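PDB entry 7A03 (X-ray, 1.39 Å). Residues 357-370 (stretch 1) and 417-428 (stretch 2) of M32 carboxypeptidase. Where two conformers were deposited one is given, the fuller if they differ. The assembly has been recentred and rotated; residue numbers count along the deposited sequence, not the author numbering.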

# COMPACT_ATOMS: atom_id res chain seq x y z
N THR A 357 -13.62 8.13 -4.98
CA THR A 357 -14.34 7.82 -3.75
C THR A 357 -13.48 7.05 -2.75
O THR A 357 -13.75 7.12 -1.55
CB THR A 357 -15.62 7.04 -4.05
OG1 THR A 357 -15.27 5.80 -4.68
CG2 THR A 357 -16.54 7.85 -4.95
N TYR A 358 -12.45 6.33 -3.23
CA TYR A 358 -11.55 5.60 -2.33
C TYR A 358 -11.12 6.45 -1.14
O TYR A 358 -11.09 5.97 0.01
CB TYR A 358 -10.30 5.15 -3.10
CG TYR A 358 -9.42 4.18 -2.34
CD1 TYR A 358 -8.42 4.64 -1.47
CD2 TYR A 358 -9.57 2.81 -2.49
CE1 TYR A 358 -7.63 3.76 -0.76
CE2 TYR A 358 -8.78 1.92 -1.80
CZ TYR A 358 -7.81 2.40 -0.94
OH TYR A 358 -7.01 1.53 -0.24
N HIS A 359 -10.81 7.72 -1.39
CA HIS A 359 -10.23 8.54 -0.34
C HIS A 359 -11.23 8.94 0.72
O HIS A 359 -10.84 9.15 1.88
CB HIS A 359 -9.44 9.68 -0.98
CG HIS A 359 -8.48 9.18 -2.00
ND1 HIS A 359 -7.35 8.46 -1.65
CD2 HIS A 359 -8.52 9.19 -3.36
CE1 HIS A 359 -6.72 8.07 -2.75
NE2 HIS A 359 -7.40 8.51 -3.80
N PHE A 360 -12.53 8.93 0.40
CA PHE A 360 -13.51 9.09 1.48
C PHE A 360 -13.49 7.88 2.41
O PHE A 360 -13.52 8.05 3.64
CB PHE A 360 -14.89 9.37 0.91
CG PHE A 360 -15.02 10.74 0.33
CD1 PHE A 360 -14.62 11.00 -0.97
CD2 PHE A 360 -15.47 11.80 1.11
CE1 PHE A 360 -14.71 12.28 -1.50
CE2 PHE A 360 -15.56 13.07 0.58
CZ PHE A 360 -15.18 13.30 -0.71
N HIS A 361 -13.39 6.67 1.84
CA HIS A 361 -13.23 5.48 2.67
C HIS A 361 -12.06 5.67 3.63
O HIS A 361 -12.18 5.45 4.85
CB HIS A 361 -13.00 4.25 1.79
CG HIS A 361 -14.17 3.87 0.93
ND1 HIS A 361 -15.17 3.01 1.34
CD2 HIS A 361 -14.47 4.21 -0.35
CE1 HIS A 361 -16.05 2.85 0.37
NE2 HIS A 361 -15.65 3.57 -0.67
N ILE A 362 -10.94 6.18 3.11
CA ILE A 362 -9.78 6.31 3.98
C ILE A 362 -10.05 7.38 5.01
O ILE A 362 -9.74 7.22 6.20
CB ILE A 362 -8.50 6.58 3.17
CG1 ILE A 362 -8.21 5.43 2.21
CG2 ILE A 362 -7.31 6.83 4.08
CD1 ILE A 362 -7.80 4.13 2.91
N MET A 363 -10.67 8.48 4.58
CA MET A 363 -10.91 9.58 5.51
C MET A 363 -11.77 9.12 6.67
O MET A 363 -11.49 9.44 7.83
CB MET A 363 -11.56 10.74 4.77
CG MET A 363 -11.65 12.01 5.58
SD MET A 363 -12.55 13.26 4.66
CE MET A 363 -14.21 12.60 4.76
N ILE A 364 -12.78 8.29 6.37
CA ILE A 364 -13.68 7.85 7.43
C ILE A 364 -12.90 7.02 8.44
O ILE A 364 -12.97 7.26 9.65
CB ILE A 364 -14.88 7.10 6.84
CG1 ILE A 364 -15.80 8.11 6.13
CG2 ILE A 364 -15.62 6.35 7.94
CD1 ILE A 364 -16.74 7.47 5.14
N ARG A 365 -12.05 6.11 7.94
CA ARG A 365 -11.26 5.29 8.84
C ARG A 365 -10.32 6.17 9.65
O ARG A 365 -10.18 6.00 10.88
CB ARG A 365 -10.52 4.21 8.05
CG ARG A 365 -11.45 3.10 7.54
CD ARG A 365 -10.90 2.43 6.28
NE ARG A 365 -11.73 1.34 5.77
CZ ARG A 365 -12.93 1.50 5.19
NH1 ARG A 365 -13.45 2.71 5.04
NH2 ARG A 365 -13.61 0.45 4.73
N TYR A 366 -9.75 7.19 9.00
CA TYR A 366 -8.84 8.07 9.72
C TYR A 366 -9.58 8.76 10.86
O TYR A 366 -9.14 8.71 12.02
CB TYR A 366 -8.19 9.05 8.74
CG TYR A 366 -7.49 10.21 9.38
CD1 TYR A 366 -6.24 10.06 9.97
CD2 TYR A 366 -8.08 11.47 9.39
CE1 TYR A 366 -5.62 11.13 10.56
CE2 TYR A 366 -7.45 12.55 9.98
CZ TYR A 366 -6.21 12.37 10.56
OH TYR A 366 -5.55 13.41 11.16
N GLU A 367 -10.76 9.31 10.57
CA GLU A 367 -11.42 10.07 11.62
C GLU A 367 -11.81 9.14 12.76
O GLU A 367 -11.59 9.46 13.94
CB GLU A 367 -12.64 10.84 11.10
CG GLU A 367 -12.35 11.78 9.93
CD GLU A 367 -11.45 12.97 10.28
OE1 GLU A 367 -11.30 13.29 11.48
OE2 GLU A 367 -10.91 13.59 9.34
N ILE A 368 -12.27 7.94 12.41
CA ILE A 368 -12.69 7.01 13.44
C ILE A 368 -11.50 6.59 14.28
O ILE A 368 -11.54 6.63 15.52
CB ILE A 368 -13.43 5.81 12.82
CG1 ILE A 368 -14.84 6.23 12.43
CG2 ILE A 368 -13.43 4.61 13.76
CD1 ILE A 368 -15.56 5.22 11.59
N GLU A 369 -10.38 6.27 13.62
CA GLU A 369 -9.23 5.84 14.40
C GLU A 369 -8.77 6.97 15.30
O GLU A 369 -8.48 6.74 16.49
CB GLU A 369 -8.09 5.37 13.51
CG GLU A 369 -8.31 3.99 12.96
CD GLU A 369 -7.17 3.49 12.13
OE1 GLU A 369 -6.10 4.15 12.14
OE2 GLU A 369 -7.34 2.46 11.46
N LYS A 370 -8.81 8.19 14.78
CA LYS A 370 -8.32 9.32 15.55
C LYS A 370 -9.17 9.51 16.79
O LYS A 370 -8.64 9.82 17.87
CB LYS A 370 -8.31 10.57 14.68
CG LYS A 370 -7.77 11.82 15.37
CD LYS A 370 -7.73 13.02 14.42
CE LYS A 370 -9.04 13.16 13.66
NZ LYS A 370 -9.17 14.49 13.01
N GLY A 417 -3.38 3.32 12.46
CA GLY A 417 -2.48 4.24 11.81
C GLY A 417 -2.04 3.81 10.42
O GLY A 417 -1.21 4.50 9.81
N TYR A 418 -2.58 2.70 9.91
CA TYR A 418 -2.19 2.11 8.63
C TYR A 418 -2.97 2.72 7.47
O TYR A 418 -2.39 3.08 6.44
CB TYR A 418 -2.45 0.60 8.69
CG TYR A 418 -1.85 -0.23 7.57
CD1 TYR A 418 -2.35 -0.18 6.28
CD2 TYR A 418 -0.79 -1.10 7.83
CE1 TYR A 418 -1.80 -0.95 5.26
CE2 TYR A 418 -0.24 -1.87 6.82
CZ TYR A 418 -0.73 -1.78 5.55
OH TYR A 418 -0.17 -2.56 4.56
N PHE A 419 -4.28 2.85 7.63
CA PHE A 419 -5.11 3.27 6.51
C PHE A 419 -4.65 4.54 5.80
O PHE A 419 -4.71 4.58 4.55
CB PHE A 419 -6.58 3.40 6.96
CG PHE A 419 -7.31 2.09 7.08
CD1 PHE A 419 -7.51 1.29 5.96
CD2 PHE A 419 -7.85 1.68 8.29
CE1 PHE A 419 -8.20 0.07 6.07
CE2 PHE A 419 -8.54 0.49 8.40
CZ PHE A 419 -8.72 -0.32 7.29
N PRO A 420 -4.20 5.61 6.49
CA PRO A 420 -3.84 6.83 5.75
C PRO A 420 -2.79 6.60 4.67
O PRO A 420 -2.80 7.31 3.66
CB PRO A 420 -3.33 7.78 6.85
CG PRO A 420 -4.01 7.31 8.08
CD PRO A 420 -4.10 5.81 7.95
N THR A 421 -1.91 5.60 4.84
CA THR A 421 -0.85 5.38 3.86
C THR A 421 -1.42 5.10 2.47
O THR A 421 -0.80 5.50 1.48
CB THR A 421 0.11 4.28 4.30
OG1 THR A 421 -0.57 3.02 4.37
CG2 THR A 421 0.72 4.62 5.65
N TYR A 422 -2.59 4.46 2.37
CA TYR A 422 -3.15 4.22 1.04
C TYR A 422 -3.37 5.54 0.31
O TYR A 422 -2.93 5.72 -0.84
CB TYR A 422 -4.47 3.45 1.12
CG TYR A 422 -4.39 2.04 1.66
CD1 TYR A 422 -3.99 0.98 0.85
CD2 TYR A 422 -4.77 1.77 2.97
CE1 TYR A 422 -3.94 -0.30 1.34
CE2 TYR A 422 -4.72 0.48 3.47
CZ TYR A 422 -4.30 -0.55 2.65
OH TYR A 422 -4.27 -1.84 3.16
N SER A 423 -4.01 6.50 0.99
CA SER A 423 -4.24 7.79 0.35
C SER A 423 -2.94 8.52 0.12
O SER A 423 -2.76 9.12 -0.95
CB SER A 423 -5.20 8.68 1.16
OG SER A 423 -6.51 8.17 1.06
N LEU A 424 -2.01 8.44 1.07
CA LEU A 424 -0.74 9.11 0.85
C LEU A 424 -0.09 8.57 -0.41
O LEU A 424 0.42 9.34 -1.24
CB LEU A 424 0.18 8.91 2.07
CG LEU A 424 -0.22 9.60 3.38
CD1 LEU A 424 0.76 9.25 4.51
CD2 LEU A 424 -0.28 11.09 3.18
N GLY A 425 -0.18 7.25 -0.62
CA GLY A 425 0.40 6.67 -1.81
C GLY A 425 -0.18 7.30 -3.05
O GLY A 425 0.55 7.77 -3.93
N SER A 426 -1.52 7.40 -3.10
CA SER A 426 -2.16 7.95 -4.28
C SER A 426 -1.72 9.39 -4.51
O SER A 426 -1.48 9.81 -5.66
CB SER A 426 -3.68 7.88 -4.10
OG SER A 426 -4.13 6.54 -4.01
N PHE A 427 -1.59 10.16 -3.43
CA PHE A 427 -1.30 11.58 -3.61
C PHE A 427 0.15 11.76 -4.02
O PHE A 427 0.46 12.56 -4.91
CB PHE A 427 -1.70 12.38 -2.37
CG PHE A 427 -3.14 12.17 -1.95
CD1 PHE A 427 -4.10 11.77 -2.87
CD2 PHE A 427 -3.53 12.35 -0.63
CE1 PHE A 427 -5.43 11.55 -2.48
CE2 PHE A 427 -4.85 12.14 -0.24
CZ PHE A 427 -5.80 11.74 -1.17
N TYR A 428 1.04 10.92 -3.45
CA TYR A 428 2.43 10.97 -3.91
C TYR A 428 2.50 10.55 -5.37
O TYR A 428 3.25 11.16 -6.16
CB TYR A 428 3.32 10.05 -3.08
CG TYR A 428 3.75 10.54 -1.71
CD1 TYR A 428 4.44 11.73 -1.56
CD2 TYR A 428 3.47 9.79 -0.58
CE1 TYR A 428 4.85 12.16 -0.30
CE2 TYR A 428 3.86 10.21 0.67
CZ TYR A 428 4.55 11.39 0.80
OH TYR A 428 4.94 11.82 2.05
O HOH W 1 -6.16 6.68 -5.73
O HOH W 2 -5.23 1.51 10.18

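The most unusual feature of this contact is the way Glu369 holds the backbone that leads into the second helix. Its OE1 accepts a hydrogen bond from Gly417 N at 2.9 Å, nearly straight, while its OE2 accepts one from water 2 at 2.6 Å; that water in turn accepts from Phe419 N at 3.0 Å. One carboxylate thus serves two backbone amides, one directly and one through water, in the segment that leads into the second helix. Glutamate suits the place because its two oxygens can accept from separate donors and its extended side chain, with chi2 near 180°, reaches across. Gly417 is suited for a different reason: with phi/psi of 90/5, a side chain there would be jammed against the carbonyl oxygen of the preceding residue.

Phe419 follows, its ring meeting both polar and apolar neighbours. Arg365 CD sits 3.4 Å from the centroid of the Phe419 ring, only 4° off the normal, a CH-pi contact in which a methylene polarised by the nearby guanidinium meets the electron-rich face. The charged group itself is farther off, with Arg365 CZ 5.3 Å from that centroid, so any cation-pi attraction is weak at most. The guanidinium is otherwise employed: Arg365 NH1 donates to His361 O at 3.0 Å, one turn back in its own helix. Glu369 OE2 approaches Phe419 CD2 at 3.3 Å, near the ring plane, where the partly positive ring hydrogens lie.

The helices run roughly antiparallel, at 141°, with axes 9.1 Å apart at their closest. Ile362 fills the middle of this gap. Its CD1 lies 4.2 Å from Phe419 CD1 and 3.8 Å from Tyr422 CB, and its CG2 is 3.9 Å from Pro420 CA; a branched aliphatic side chain can meet several neighbours at once. Pro420 offers its compact ring to Tyr366, with CG 4.0 Å from Tyr366 CD1.

At the other end of the contact, His359 combines polar and aromatic roles. Its ND1 and Ser423 OG are hydrogen-bonded at 2.9 Å, and water 1 links its NE2, at 2.9 Å, with Ser426 OG, at 2.7 Å. Both serine oxygens lie near the plane of the imidazole, Ser423 OG at ND1 and Ser426 OG nearest CE1, while Phe427 CZ lies over one face, 3.7 Å from His359 ND1. Serine suits both places because its short hydroxyl can pair with the imidazole nitrogen directly, as in Ser423, or through water, as in Ser426. Nearby, Tyr358 OH lies over a face of the Tyr422 ring, 3.3 Å from its CD1, while Tyr358 CE1 packs 3.7 Å from Tyr422 CB.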